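Side-chain contacts in M32 carboxypeptidase (PDB 7A03), which probably removes amino acids from the carboxyl ends of peptides, acting as a metal-dependent carboxypeptidase of the M32 (carboxypeptidase Taq) family: residues A[434-437]-A[442-445]; A[363-368]-A[405-410]; A[196-201]-A[330-335]; A[237-242]-A[269-274]. All blocks are in the same frame, centred on the assembly; numbering follows the deposited sequence. Where two conformers were deposited one is given.

Interaction 1 of 4, residues A[434-437]-A[442-445]; sequences TTAQ and DLDV
Gln437 and Asp444 supply the polar half of this contact, and Ala436 and Leu443 the apolar half. The amide of Gln437 donates from NE2 to Asp444 OD1 across 2.9 Å, and the bond is almost straight, with 177° at the hydrogen. The acceptor lies in the amide plane, and OD1 offers its syn lone pair, the one on the side of OD2. This straight approach singles out one oxygen, while Asp444 OD2 stays 3.5 Å from Gln437 NE2. Amide and carboxylate planes are turned 78° against each other. What carries the amide across is the extended Gln437 chain (chi2 175°), which crosses the aspartate side chain at about a right angle.

Beside this bond is van der Waals packing. Leu443 sends the CD2 branch against helix 420-439 near its C-terminal end, 3.7 Å from Ala436 C and 3.9 Å from Ala436 CB, and the same methyl lies 3.9 Å from Gln437 CG. An alanine in place of Gln437 would probably leave the Asp444 carboxylate without this N-H donor and uncover one side of the leucine methyl.

The contact joins the C-terminal end of helix 420-439 to the start of helix 443-448, about 24 Å from the centre of the chain to its own centre. Helix 453-462 receives the apolar side, where Trp458 touches Ala436 and Leu455 touches Leu443.

Interaction 2 of 4, residues A[363-368]-A[405-410]; sequences MIRYEI and VLQDIH
Arg365, on helix 358-374, reaches across to Asp408 and Gln407 in the loop before helix 420-439. Its CB already heads toward that loop, and the chain runs out extended from CG to NE. The first atom to come near is Arg365 CD, 4.0 Å from Asp408 OD2. Next, NE donates to Asp408 OD2 at 2.8 Å, meeting that oxygen nearly along its C-O bond. CZ follows at 3.2 Å from the same OD2, as expected for an oxygen set between two donors. Arg365 NH2 is the second of these, donating to Asp408 OD2 at 2.9 Å from above the carboxylate plane. This is a side-on salt bridge in which two nitrogens share one oxygen, and the bends at the hydrogens, 142° and 138°, are the price of that sharing. The acceptor lies near the guanidinium plane, although the carboxylate is turned 61° from it. At the tip, Arg365 NH2 also comes within 2.9 Å of Gln407 OE1. The Gln407 amide has partners of its own, NE2 donating to Leu348 O and OE1 accepting from Arg350 N. The remaining nitrogen, NH1, bonds to His361 O and Tyr390 OH.

Gln407 and Asp408 fit the M32 motif GxxQDxHW, so this bridge probably helps position that loop. Arg350 also salt-bridges Asp408 OD2, so two arginines converge on one oxygen, and between these segments charge rather than apolar packing ties loop to helix.

Interaction 3 of 4, residues A[196-201]-A[330-335]; sequences PARRDF and GNVSLQ
Arg198 reaches Val332 and Asn331 because every torsion of its chain is close to trans, from CG anti to the backbone N (chi1 -162°) outward, which stretches the guanidinium to the neighbouring segment. Phe201 instead places CG between its backbone N and carbonyl carbon (chi1 50°), and this lays the ring against the same valine. Val332 divides its branches between the two. Its CG1 stands over a ring face, 3.7 Å from the Phe201 centroid and only 15° off the ring normal, a CH-pi contact whose closest approach is 3.6 Å between Val332 CG1 and Phe201 CZ. Its CG2 covers a face of the guanidinium, 3.5 Å from Arg198 NH2. The opposite face of the Phe201 ring carries Arg199 CA, while Arg198 CG sits at the ring edge. Replacing Phe201 by an alanine would probably leave a gap beside Val332 and remove the flat surface against which its CG1 methyl rests.

Around the guanidinium rim, Arg198 NH1 donates to the backbone Asn331 O across 3.0 Å, with the oxygen near the guanidinium plane. A salt bridge from NH1 to Glu336 gives it a second partner. Glu336 also accepts from the backbone N of Ser333, the N-cap of helix 334-341, whose side chain in turn caps a backbone N just past 330-335, consistent with a capping box.

Arg198 was modelled in two conformers, so the bond described belongs to one of them; Phe201 and Val332 are buried. Polar and apolar forces thus share one arginine: its face is packed by a methyl while its edge is held by a carbonyl.

Interaction 4 of 4, residues A[237-242]-A[269-274]; sequences PFTTSF and GGHALY
Thr239 leans on His271 and Ala272 with both of its branches, and a single torsion distributes them. With chi1 at -64°, OG1 lies anti to the carbonyl carbon while CG2 lies anti to the backbone N, and each branch meets a different part of the helix. OG1 comes 3.4 Å from His271 CB and lies obliquely to the imidazole. CG2 slips alongside the helix backbone, 3.9 Å from Ala272 CA and 4.1 Å from Ala272 CB. On the helix side, chi1 of His271 (-75°) turns the ring so that only its CG and CD2 come near Thr239 OG1, at 4.0 Å or more, while CB makes the closest approach and also lies 3.6 Å from Thr239 CB. No hydrogen bond crosses between the two segments. The hydroxyl of Thr239 is engaged by Glu268 OE1, one turn earlier on the same helix.

Strand 239-241 is an outermost strand of a small mixed sheet, and it lies here against helix 258-277; Val249 of the adjacent strand touches both Thr239 and Ala272. The imidazole of His271 continues past the threonine to meet the rings of His267 and His296.

His267, Glu268 and His271 fit the HExxH pattern of zincin-type metallopeptidases, although no metal is bound to them here. On that reading, Thr239 would be a second-shell residue, hydrogen-bonded to the motif glutamate and packed on the stem of a probable metal-binding histidine.

The four contacts share no helix or strand, although interaction 3 ends on helix 334-341 and interaction 2 begins on the next helix, 358-374. Interaction 4 is innermost, its centre about 11 Å from that of the chain, followed by interaction 2 at about 15 Å; interactions 1 and 3 lie peripherally, at about 24 and 30 Å. All are partly buried, with exposed touching residues (Arg198, Asn331) in interaction 3 alone. Chemistry does not follow depth. The inner pair divides into threonine packing beside the probable active-site helix and a contact made almost wholly of polar atoms. Both outer contacts combine apolar packing with one hydrogen bond between their segments, amide-carboxylate in interaction 1, guanidinium-carbonyl in interaction 3.

Interaction 1 of 4, residues A[434-437]-A[442-445]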
loop_
_atom_site.group_PDB
_atom_site.type_symbol
_atom_site.label_atom_id
_atom_site.label_comp_id
_atom_site.label_asym_id
_atom_site.label_seq_id
_atom_site.Cartn_x
_atom_site.Cartn_y
_atom_site.Cartn_z
ATOM N N THR A 434 17.588 5.730 3.486
ATOM C CA THR A 434 18.904 5.766 4.101
ATOM C C THR A 434 19.973 5.368 3.096
ATOM O O THR A 434 21.022 6.023 3.000
ATOM C CB THR A 434 18.900 4.876 5.338
ATOM O OG1 THR A 434 17.995 5.437 6.295
ATOM C CG2 THR A 434 20.287 4.785 5.971
ATOM N N THR A 435 19.682 4.363 2.266
ATOM C CA THR A 435 20.676 3.961 1.280
ATOM C C THR A 435 20.880 5.070 0.259
ATOM O O THR A 435 22.025 5.381 -0.107
ATOM C CB THR A 435 20.262 2.648 0.620
ATOM O OG1 THR A 435 20.205 1.621 1.624
ATOM C CG2 THR A 435 21.276 2.238 -0.445
ATOM N N ALA A 436 19.786 5.713 -0.171
ATOM C CA ALA A 436 19.940 6.824 -1.103
ATOM C C ALA A 436 20.792 7.923 -0.488
ATOM O O ALA A 436 21.645 8.500 -1.170
ATOM C CB ALA A 436 18.579 7.356 -1.558
ATOM N N GLN A 437 20.632 8.168 0.821
ATOM C CA GLN A 437 21.418 9.224 1.455
ATOM C C GLN A 437 22.900 8.888 1.438
ATOM O O GLN A 437 23.737 9.801 1.415
ATOM C CB GLN A 437 20.938 9.460 2.885
ATOM C CG GLN A 437 19.572 10.100 3.000
ATOM C CD GLN A 437 19.133 10.169 4.453
ATOM O OE1 GLN A 437 18.887 9.142 5.072
ATOM N NE2 GLN A 437 19.059 11.375 5.005
ATOM N N ASP A 442 25.046 14.536 -2.662
ATOM C CA ASP A 442 24.479 15.773 -2.143
ATOM C C ASP A 442 22.969 15.672 -1.935
ATOM O O ASP A 442 22.252 16.663 -2.077
ATOM C CB ASP A 442 24.835 16.939 -3.067
ATOM C CG ASP A 442 26.332 17.025 -3.346
ATOM O OD1 ASP A 442 27.073 17.575 -2.500
ATOM O OD2 ASP A 442 26.768 16.534 -4.411
ATOM N N LEU A 443 22.476 14.485 -1.576
ATOM C CA LEU A 443 21.030 14.262 -1.525
ATOM C C LEU A 443 20.349 15.165 -0.500
ATOM O O LEU A 443 19.347 15.828 -0.807
ATOM C CB LEU A 443 20.730 12.791 -1.223
ATOM C CG LEU A 443 19.229 12.513 -1.245
ATOM C CD1 LEU A 443 18.665 12.697 -2.654
ATOM C CD2 LEU A 443 18.917 11.126 -0.723
ATOM N N ASP A 444 20.873 15.191 0.733
ATOM C CA ASP A 444 20.231 15.969 1.787
ATOM C C ASP A 444 20.273 17.457 1.474
ATOM O O ASP A 444 19.287 18.167 1.695
ATOM C CB ASP A 444 20.892 15.701 3.140
ATOM C CG ASP A 444 20.666 14.287 3.639
ATOM O OD1 ASP A 444 19.604 13.701 3.341
ATOM O OD2 ASP A 444 21.553 13.764 4.354
ATOM N N VAL A 445 21.413 17.951 0.984
ATOM C CA VAL A 445 21.500 19.352 0.591
ATOM C C VAL A 445 20.501 19.672 -0.513
ATOM O O VAL A 445 19.865 20.738 -0.505
ATOM C CB VAL A 445 22.936 19.719 0.185
ATOM C CG1 VAL A 445 22.974 21.139 -0.330
ATOM C CG2 VAL A 445 23.881 19.584 1.367
#

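Interaction 2 of 4, residues A[363-368]-A[405-410]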
loop_
_atom_site.group_PDB
_atom_site.type_symbol
_atom_site.label_atom_id
_atom_site.label_comp_id
_atom_site.label_asym_id
_atom_site.label_seq_id
_atom_site.Cartn_x
_atom_site.Cartn_y
_atom_site.Cartn_z
ATOM N N MET A 363 0.717 -5.244 13.370
ATOM C CA MET A 363 1.149 -6.435 14.083
ATOM C C MET A 363 -0.051 -7.174 14.652
ATOM O O MET A 363 -0.137 -8.410 14.552
ATOM C CB MET A 363 2.119 -6.047 15.190
ATOM C CG MET A 363 2.809 -7.224 15.843
ATOM S SD MET A 363 3.826 -6.659 17.206
ATOM C CE MET A 363 2.563 -6.207 18.391
ATOM N N ILE A 364 -1.026 -6.426 15.180
ATOM C CA ILE A 364 -2.179 -7.076 15.786
ATOM C C ILE A 364 -2.941 -7.846 14.721
ATOM O O ILE A 364 -3.255 -9.033 14.899
ATOM C CB ILE A 364 -3.051 -6.044 16.520
ATOM C CG1 ILE A 364 -2.326 -5.581 17.786
ATOM C CG2 ILE A 364 -4.408 -6.652 16.843
ATOM C CD1 ILE A 364 -2.835 -4.274 18.329
ATOM N N ARG A 365 -3.135 -7.222 13.552
ATOM C CA ARG A 365 -3.842 -7.910 12.477
ATOM C C ARG A 365 -3.055 -9.134 12.035
ATOM O O ARG A 365 -3.626 -10.223 11.838
ATOM C CB ARG A 365 -4.107 -6.939 11.321
ATOM C CG ARG A 365 -5.192 -5.900 11.655
ATOM C CD ARG A 365 -5.007 -4.611 10.850
ATOM N NE ARG A 365 -6.043 -3.605 11.099
ATOM C CZ ARG A 365 -6.171 -2.908 12.234
ATOM N NH1 ARG A 365 -5.338 -3.106 13.244
ATOM N NH2 ARG A 365 -7.130 -1.998 12.365
ATOM N N TYR A 366 -1.724 -9.002 11.984
ATOM C CA TYR A 366 -0.917 -10.139 11.577
ATOM C C TYR A 366 -1.112 -11.294 12.550
ATOM O O TYR A 366 -1.436 -12.424 12.142
ATOM C CB TYR A 366 0.547 -9.710 11.437
ATOM C CG TYR A 366 1.527 -10.835 11.340
ATOM C CD1 TYR A 366 1.689 -11.553 10.163
ATOM C CD2 TYR A 366 2.311 -11.177 12.435
ATOM C CE1 TYR A 366 2.582 -12.591 10.093
ATOM C CE2 TYR A 366 3.226 -12.222 12.364
ATOM C CZ TYR A 366 3.350 -12.919 11.178
ATOM O OH TYR A 366 4.243 -13.954 11.065
ATOM N N GLU A 367 -1.033 -11.009 13.856
ATOM C CA GLU A 367 -1.105 -12.121 14.795
ATOM C C GLU A 367 -2.475 -12.763 14.723
ATOM O O GLU A 367 -2.594 -13.999 14.674
ATOM C CB GLU A 367 -0.763 -11.692 16.225
ATOM C CG GLU A 367 0.594 -11.005 16.383
ATOM C CD GLU A 367 1.794 -11.911 16.124
ATOM O OE1 GLU A 367 1.645 -13.154 16.139
ATOM O OE2 GLU A 367 2.902 -11.367 15.913
ATOM N N ILE A 368 -3.513 -11.935 14.586
ATOM C CA ILE A 368 -4.861 -12.474 14.551
ATOM C C ILE A 368 -5.041 -13.311 13.301
ATOM O O ILE A 368 -5.523 -14.451 13.366
ATOM C CB ILE A 368 -5.891 -11.339 14.665
ATOM C CG1 ILE A 368 -5.982 -10.870 16.114
ATOM C CG2 ILE A 368 -7.252 -11.783 14.126
ATOM C CD1 ILE A 368 -6.768 -9.611 16.289
ATOM N N VAL A 405 -12.818 -4.165 16.007
ATOM C CA VAL A 405 -12.633 -5.242 15.038
ATOM C C VAL A 405 -13.334 -4.989 13.707
ATOM O O VAL A 405 -12.951 -5.574 12.687
ATOM C CB VAL A 405 -13.039 -6.589 15.673
ATOM C CG1 VAL A 405 -14.547 -6.644 15.915
ATOM C CG2 VAL A 405 -12.588 -7.747 14.811
ATOM N N LEU A 406 -14.342 -4.126 13.671
ATOM C CA LEU A 406 -15.082 -3.881 12.441
ATOM C C LEU A 406 -14.568 -2.677 11.649
ATOM O O LEU A 406 -15.244 -2.235 10.717
ATOM C CB LEU A 406 -16.574 -3.710 12.745
ATOM C CG LEU A 406 -17.340 -4.905 13.310
ATOM C CD1 LEU A 406 -18.771 -4.499 13.611
ATOM C CD2 LEU A 406 -17.322 -6.076 12.327
ATOM N N GLN A 407 -13.387 -2.138 11.982
ATOM C CA GLN A 407 -12.964 -0.896 11.340
ATOM C C GLN A 407 -12.494 -1.102 9.902
ATOM O O GLN A 407 -12.696 -0.223 9.059
ATOM C CB GLN A 407 -11.886 -0.186 12.167
ATOM C CG GLN A 407 -10.598 -0.982 12.387
ATOM C CD GLN A 407 -9.597 -0.211 13.246
ATOM O OE1 GLN A 407 -8.714 0.463 12.725
ATOM N NE2 GLN A 407 -9.754 -0.291 14.567
ATOM N N ASP A 408 -11.853 -2.224 9.606
ATOM C CA ASP A 408 -11.177 -2.415 8.331
ATOM C C ASP A 408 -11.948 -3.404 7.468
ATOM O O ASP A 408 -12.441 -4.423 7.964
ATOM C CB ASP A 408 -9.734 -2.893 8.535
ATOM C CG ASP A 408 -8.799 -1.753 8.864
ATOM O OD1 ASP A 408 -9.063 -0.627 8.395
ATOM O OD2 ASP A 408 -7.797 -1.977 9.581
ATOM N N ILE A 409 -12.036 -3.091 6.170
ATOM C CA ILE A 409 -12.855 -3.857 5.231
ATOM C C ILE A 409 -12.179 -5.120 4.725
ATOM O O ILE A 409 -12.855 -5.974 4.135
ATOM C CB ILE A 409 -13.224 -2.944 4.046
ATOM C CG1 ILE A 409 -14.449 -3.476 3.289
ATOM C CG2 ILE A 409 -12.026 -2.758 3.111
ATOM C CD1 ILE A 409 -15.017 -2.470 2.272
ATOM N N HIS A 410 -10.876 -5.283 4.983
ATOM C CA HIS A 410 -10.075 -6.267 4.260
ATOM C C HIS A 410 -10.658 -7.668 4.379
ATOM O O HIS A 410 -10.798 -8.380 3.375
ATOM C CB HIS A 410 -8.614 -6.213 4.728
ATOM C CG HIS A 410 -7.955 -4.888 4.481
ATOM N ND1 HIS A 410 -8.446 -3.704 4.988
ATOM C CD2 HIS A 410 -6.843 -4.562 3.779
ATOM C CE1 HIS A 410 -7.668 -2.706 4.608
ATOM N NE2 HIS A 410 -6.687 -3.201 3.873
#

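Interaction 3 of 4, residues A[196-201]-A[330-335]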
loop_
_atom_site.group_PDB
_atom_site.type_symbol
_atom_site.label_atom_id
_atom_site.label_comp_id
_atom_site.label_asym_id
_atom_site.label_seq_id
_atom_site.Cartn_x
_atom_site.Cartn_y
_atom_site.Cartn_z
ATOM N N PRO A 196 3.908 17.992 25.889
ATOM C CA PRO A 196 3.017 18.170 24.734
ATOM C C PRO A 196 3.401 19.377 23.888
ATOM O O PRO A 196 3.765 20.437 24.404
ATOM C CB PRO A 196 1.640 18.357 25.378
ATOM C CG PRO A 196 1.742 17.643 26.687
ATOM C CD PRO A 196 3.160 17.842 27.151
ATOM N N ALA A 197 3.301 19.203 22.573
ATOM C CA ALA A 197 3.669 20.214 21.594
ATOM C C ALA A 197 2.427 20.952 21.111
ATOM O O ALA A 197 1.340 20.374 21.046
ATOM C CB ALA A 197 4.365 19.567 20.395
ATOM N N ARG A 198 2.639 22.251 20.871
ATOM C CA ARG A 198 1.749 23.089 20.092
ATOM C C ARG A 198 1.514 22.455 18.733
ATOM O O ARG A 198 2.418 21.881 18.119
ATOM C CB ARG A 198 2.393 24.467 19.908
ATOM C CG ARG A 198 1.433 25.579 19.496
ATOM C CD ARG A 198 2.201 26.815 19.039
ATOM N NE ARG A 198 1.354 27.773 18.330
ATOM C CZ ARG A 198 1.805 28.874 17.738
ATOM N NH1 ARG A 198 3.098 29.159 17.765
ATOM N NH2 ARG A 198 0.961 29.688 17.110
ATOM N N ARG A 199 0.295 22.621 18.253
ATOM C CA ARG A 199 -0.295 21.790 17.204
ATOM C C ARG A 199 -1.695 22.222 16.769
ATOM O O ARG A 199 -2.132 21.863 15.672
ATOM C CB ARG A 199 -0.271 20.293 17.551
ATOM C CG ARG A 199 -0.274 19.415 16.314
ATOM C CD ARG A 199 -0.511 17.943 16.594
ATOM N NE ARG A 199 -0.669 17.214 15.337
ATOM C CZ ARG A 199 -1.269 16.035 15.218
ATOM N NH1 ARG A 199 -1.776 15.437 16.288
ATOM N NH2 ARG A 199 -1.363 15.455 14.028
ATOM N N ASP A 200 -2.412 22.996 17.589
ATOM C CA ASP A 200 -3.778 23.330 17.208
ATOM C C ASP A 200 -3.843 24.240 15.985
ATOM O O ASP A 200 -4.907 24.343 15.362
ATOM C CB ASP A 200 -4.592 23.854 18.391
ATOM C CG ASP A 200 -4.038 25.136 18.965
ATOM O OD1 ASP A 200 -2.991 25.619 18.480
ATOM O OD2 ASP A 200 -4.662 25.662 19.913
ATOM N N PHE A 201 -2.725 24.868 15.603
ATOM C CA PHE A 201 -2.698 25.626 14.358
ATOM C C PHE A 201 -2.992 24.758 13.144
ATOM O O PHE A 201 -3.424 25.282 12.109
ATOM C CB PHE A 201 -1.351 26.340 14.183
ATOM C CG PHE A 201 -0.148 25.449 14.381
ATOM C CD1 PHE A 201 0.321 24.648 13.347
ATOM C CD2 PHE A 201 0.532 25.439 15.589
ATOM C CE1 PHE A 201 1.429 23.824 13.523
ATOM C CE2 PHE A 201 1.647 24.634 15.765
ATOM C CZ PHE A 201 2.096 23.832 14.730
ATOM N N GLY A 330 1.847 32.188 10.362
ATOM C CA GLY A 330 2.812 33.276 10.415
ATOM C C GLY A 330 3.465 33.469 11.765
ATOM O O GLY A 330 4.563 34.034 11.839
ATOM N N ASN A 331 2.820 33.006 12.837
ATOM C CA ASN A 331 3.395 33.035 14.175
ATOM C C ASN A 331 3.777 31.639 14.674
ATOM O O ASN A 331 3.845 31.425 15.886
ATOM C CB ASN A 331 2.442 33.735 15.150
ATOM C CG ASN A 331 1.164 32.951 15.385
ATOM O OD1 ASN A 331 0.766 32.126 14.559
ATOM N ND2 ASN A 331 0.505 33.213 16.511
ATOM N N VAL A 332 4.024 30.692 13.761
ATOM C CA VAL A 332 4.411 29.316 14.080
ATOM C C VAL A 332 5.806 29.068 13.512
ATOM O O VAL A 332 6.043 29.312 12.324
ATOM C CB VAL A 332 3.406 28.303 13.495
ATOM C CG1 VAL A 332 3.815 26.868 13.853
ATOM C CG2 VAL A 332 1.991 28.596 13.982
ATOM N N SER A 333 6.730 28.574 14.349
ATOM C CA SER A 333 8.106 28.416 13.881
ATOM C C SER A 333 8.276 27.117 13.110
ATOM O O SER A 333 7.448 26.210 13.182
ATOM C CB SER A 333 9.106 28.356 15.042
ATOM O OG SER A 333 8.904 27.210 15.860
ATOM N N LEU A 334 9.393 27.027 12.386
ATOM C CA LEU A 334 9.688 25.797 11.657
ATOM C C LEU A 334 9.709 24.592 12.593
ATOM O O LEU A 334 9.129 23.546 12.278
ATOM C CB LEU A 334 11.012 25.927 10.898
ATOM C CG LEU A 334 11.648 24.652 10.336
ATOM C CD1 LEU A 334 10.767 24.020 9.296
ATOM C CD2 LEU A 334 13.066 24.937 9.777
ATOM N N GLN A 335 10.354 24.732 13.756
ATOM C CA GLN A 335 10.431 23.635 14.720
ATOM C C GLN A 335 9.057 23.239 15.248
ATOM O O GLN A 335 8.758 22.044 15.379
ATOM C CB GLN A 335 11.357 24.016 15.879
ATOM C CG GLN A 335 12.792 23.595 15.675
ATOM C CD GLN A 335 12.929 22.095 15.496
ATOM O OE1 GLN A 335 12.229 21.316 16.138
ATOM N NE2 GLN A 335 13.814 21.687 14.601
#

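Interaction 4 of 4, residues A[237-242]-A[269-274]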
loop_
_atom_site.group_PDB
_atom_site.type_symbol
_atom_site.label_atom_id
_atom_site.label_comp_id
_atom_site.label_asym_id
_atom_site.label_seq_id
_atom_site.Cartn_x
_atom_site.Cartn_y
_atom_site.Cartn_z
ATOM N N PRO A 237 -8.146 8.933 -1.069
ATOM C CA PRO A 237 -7.054 9.118 -2.030
ATOM C C PRO A 237 -6.498 7.801 -2.553
ATOM O O PRO A 237 -6.331 6.824 -1.816
ATOM C CB PRO A 237 -6.006 9.879 -1.217
ATOM C CG PRO A 237 -6.822 10.676 -0.233
ATOM C CD PRO A 237 -8.001 9.792 0.122
ATOM N N PHE A 238 -6.182 7.786 -3.839
ATOM C CA PHE A 238 -5.587 6.614 -4.464
ATOM C C PHE A 238 -4.820 7.035 -5.708
ATOM O O PHE A 238 -4.909 8.175 -6.167
ATOM C CB PHE A 238 -6.634 5.527 -4.801
ATOM C CG PHE A 238 -7.623 5.918 -5.888
ATOM C CD1 PHE A 238 -8.794 6.591 -5.571
ATOM C CD2 PHE A 238 -7.374 5.608 -7.205
ATOM C CE1 PHE A 238 -9.726 6.948 -6.554
ATOM C CE2 PHE A 238 -8.301 5.948 -8.199
ATOM C CZ PHE A 238 -9.472 6.632 -7.866
ATOM N N THR A 239 -4.054 6.082 -6.237
ATOM C CA THR A 239 -3.330 6.210 -7.488
ATOM C C THR A 239 -3.781 5.075 -8.395
ATOM O O THR A 239 -3.931 3.933 -7.946
ATOM C CB THR A 239 -1.807 6.112 -7.235
ATOM O OG1 THR A 239 -1.392 7.216 -6.428
ATOM C CG2 THR A 239 -1.025 6.153 -8.537
ATOM N N THR A 240 -4.011 5.384 -9.675
ATOM C CA THR A 240 -4.377 4.369 -10.654
ATOM C C THR A 240 -3.662 4.666 -11.957
ATOM O O THR A 240 -3.543 5.825 -12.370
ATOM C CB THR A 240 -5.899 4.304 -10.863
ATOM O OG1 THR A 240 -6.231 3.153 -11.665
ATOM C CG2 THR A 240 -6.431 5.567 -11.558
ATOM N N SER A 241 -3.180 3.623 -12.612
ATOM C CA SER A 241 -2.499 3.773 -13.887
ATOM C C SER A 241 -3.257 3.008 -14.965
ATOM O O SER A 241 -3.609 1.834 -14.780
ATOM C CB SER A 241 -1.059 3.283 -13.802
ATOM O OG SER A 241 -1.028 1.896 -13.538
ATOM N N PHE A 242 -3.514 3.681 -16.084
ATOM C CA PHE A 242 -4.115 3.063 -17.264
ATOM C C PHE A 242 -3.062 2.623 -18.264
ATOM O O PHE A 242 -3.393 1.974 -19.266
ATOM C CB PHE A 242 -5.092 4.040 -17.952
ATOM C CG PHE A 242 -6.102 4.654 -17.019
ATOM C CD1 PHE A 242 -6.536 3.968 -15.889
ATOM C CD2 PHE A 242 -6.622 5.912 -17.268
ATOM C CE1 PHE A 242 -7.441 4.531 -15.016
ATOM C CE2 PHE A 242 -7.556 6.476 -16.411
ATOM C CZ PHE A 242 -7.969 5.791 -15.278
ATOM N N GLY A 269 1.676 10.853 -4.818
ATOM C CA GLY A 269 2.767 11.173 -5.712
ATOM C C GLY A 269 3.816 10.082 -5.751
ATOM O O GLY A 269 4.354 9.756 -6.815
ATOM N N GLY A 270 4.133 9.504 -4.588
ATOM C CA GLY A 270 5.156 8.463 -4.579
ATOM C C GLY A 270 4.749 7.238 -5.384
ATOM O O GLY A 270 5.539 6.700 -6.193
ATOM N N HIS A 271 3.488 6.808 -5.201
ATOM C CA HIS A 271 2.939 5.754 -6.075
ATOM C C HIS A 271 3.019 6.152 -7.551
ATOM O O HIS A 271 3.391 5.343 -8.427
ATOM C CB HIS A 271 1.467 5.507 -5.763
ATOM C CG HIS A 271 1.195 4.750 -4.497
ATOM N ND1 HIS A 271 1.832 3.571 -4.161
ATOM C CD2 HIS A 271 0.306 4.995 -3.507
ATOM C CE1 HIS A 271 1.341 3.123 -3.014
ATOM N NE2 HIS A 271 0.422 3.975 -2.591
ATOM N N ALA A 272 2.624 7.387 -7.845
ATOM C CA ALA A 272 2.454 7.797 -9.231
ATOM C C ALA A 272 3.792 7.899 -9.942
ATOM O O ALA A 272 3.897 7.548 -11.123
ATOM C CB ALA A 272 1.701 9.114 -9.309
ATOM N N LEU A 273 4.835 8.342 -9.236
ATOM C CA LEU A 273 6.152 8.428 -9.851
ATOM C C LEU A 273 6.650 7.039 -10.220
ATOM O O LEU A 273 7.281 6.847 -11.274
ATOM C CB LEU A 273 7.142 9.115 -8.905
ATOM C CG LEU A 273 6.907 10.595 -8.626
ATOM C CD1 LEU A 273 7.740 11.028 -7.416
ATOM C CD2 LEU A 273 7.233 11.457 -9.863
ATOM N N TYR A 274 6.379 6.051 -9.352
ATOM C CA TYR A 274 6.701 4.673 -9.710
ATOM C C TYR A 274 5.980 4.254 -10.991
ATOM O O TYR A 274 6.602 3.740 -11.931
ATOM C CB TYR A 274 6.289 3.754 -8.555
ATOM C CG TYR A 274 6.760 2.314 -8.603
ATOM C CD1 TYR A 274 7.611 1.847 -9.603
ATOM C CD2 TYR A 274 6.378 1.433 -7.593
ATOM C CE1 TYR A 274 8.060 0.525 -9.599
ATOM C CE2 TYR A 274 6.828 0.110 -7.574
ATOM C CZ TYR A 274 7.673 -0.329 -8.579
ATOM O OH TYR A 274 8.110 -1.640 -8.538
#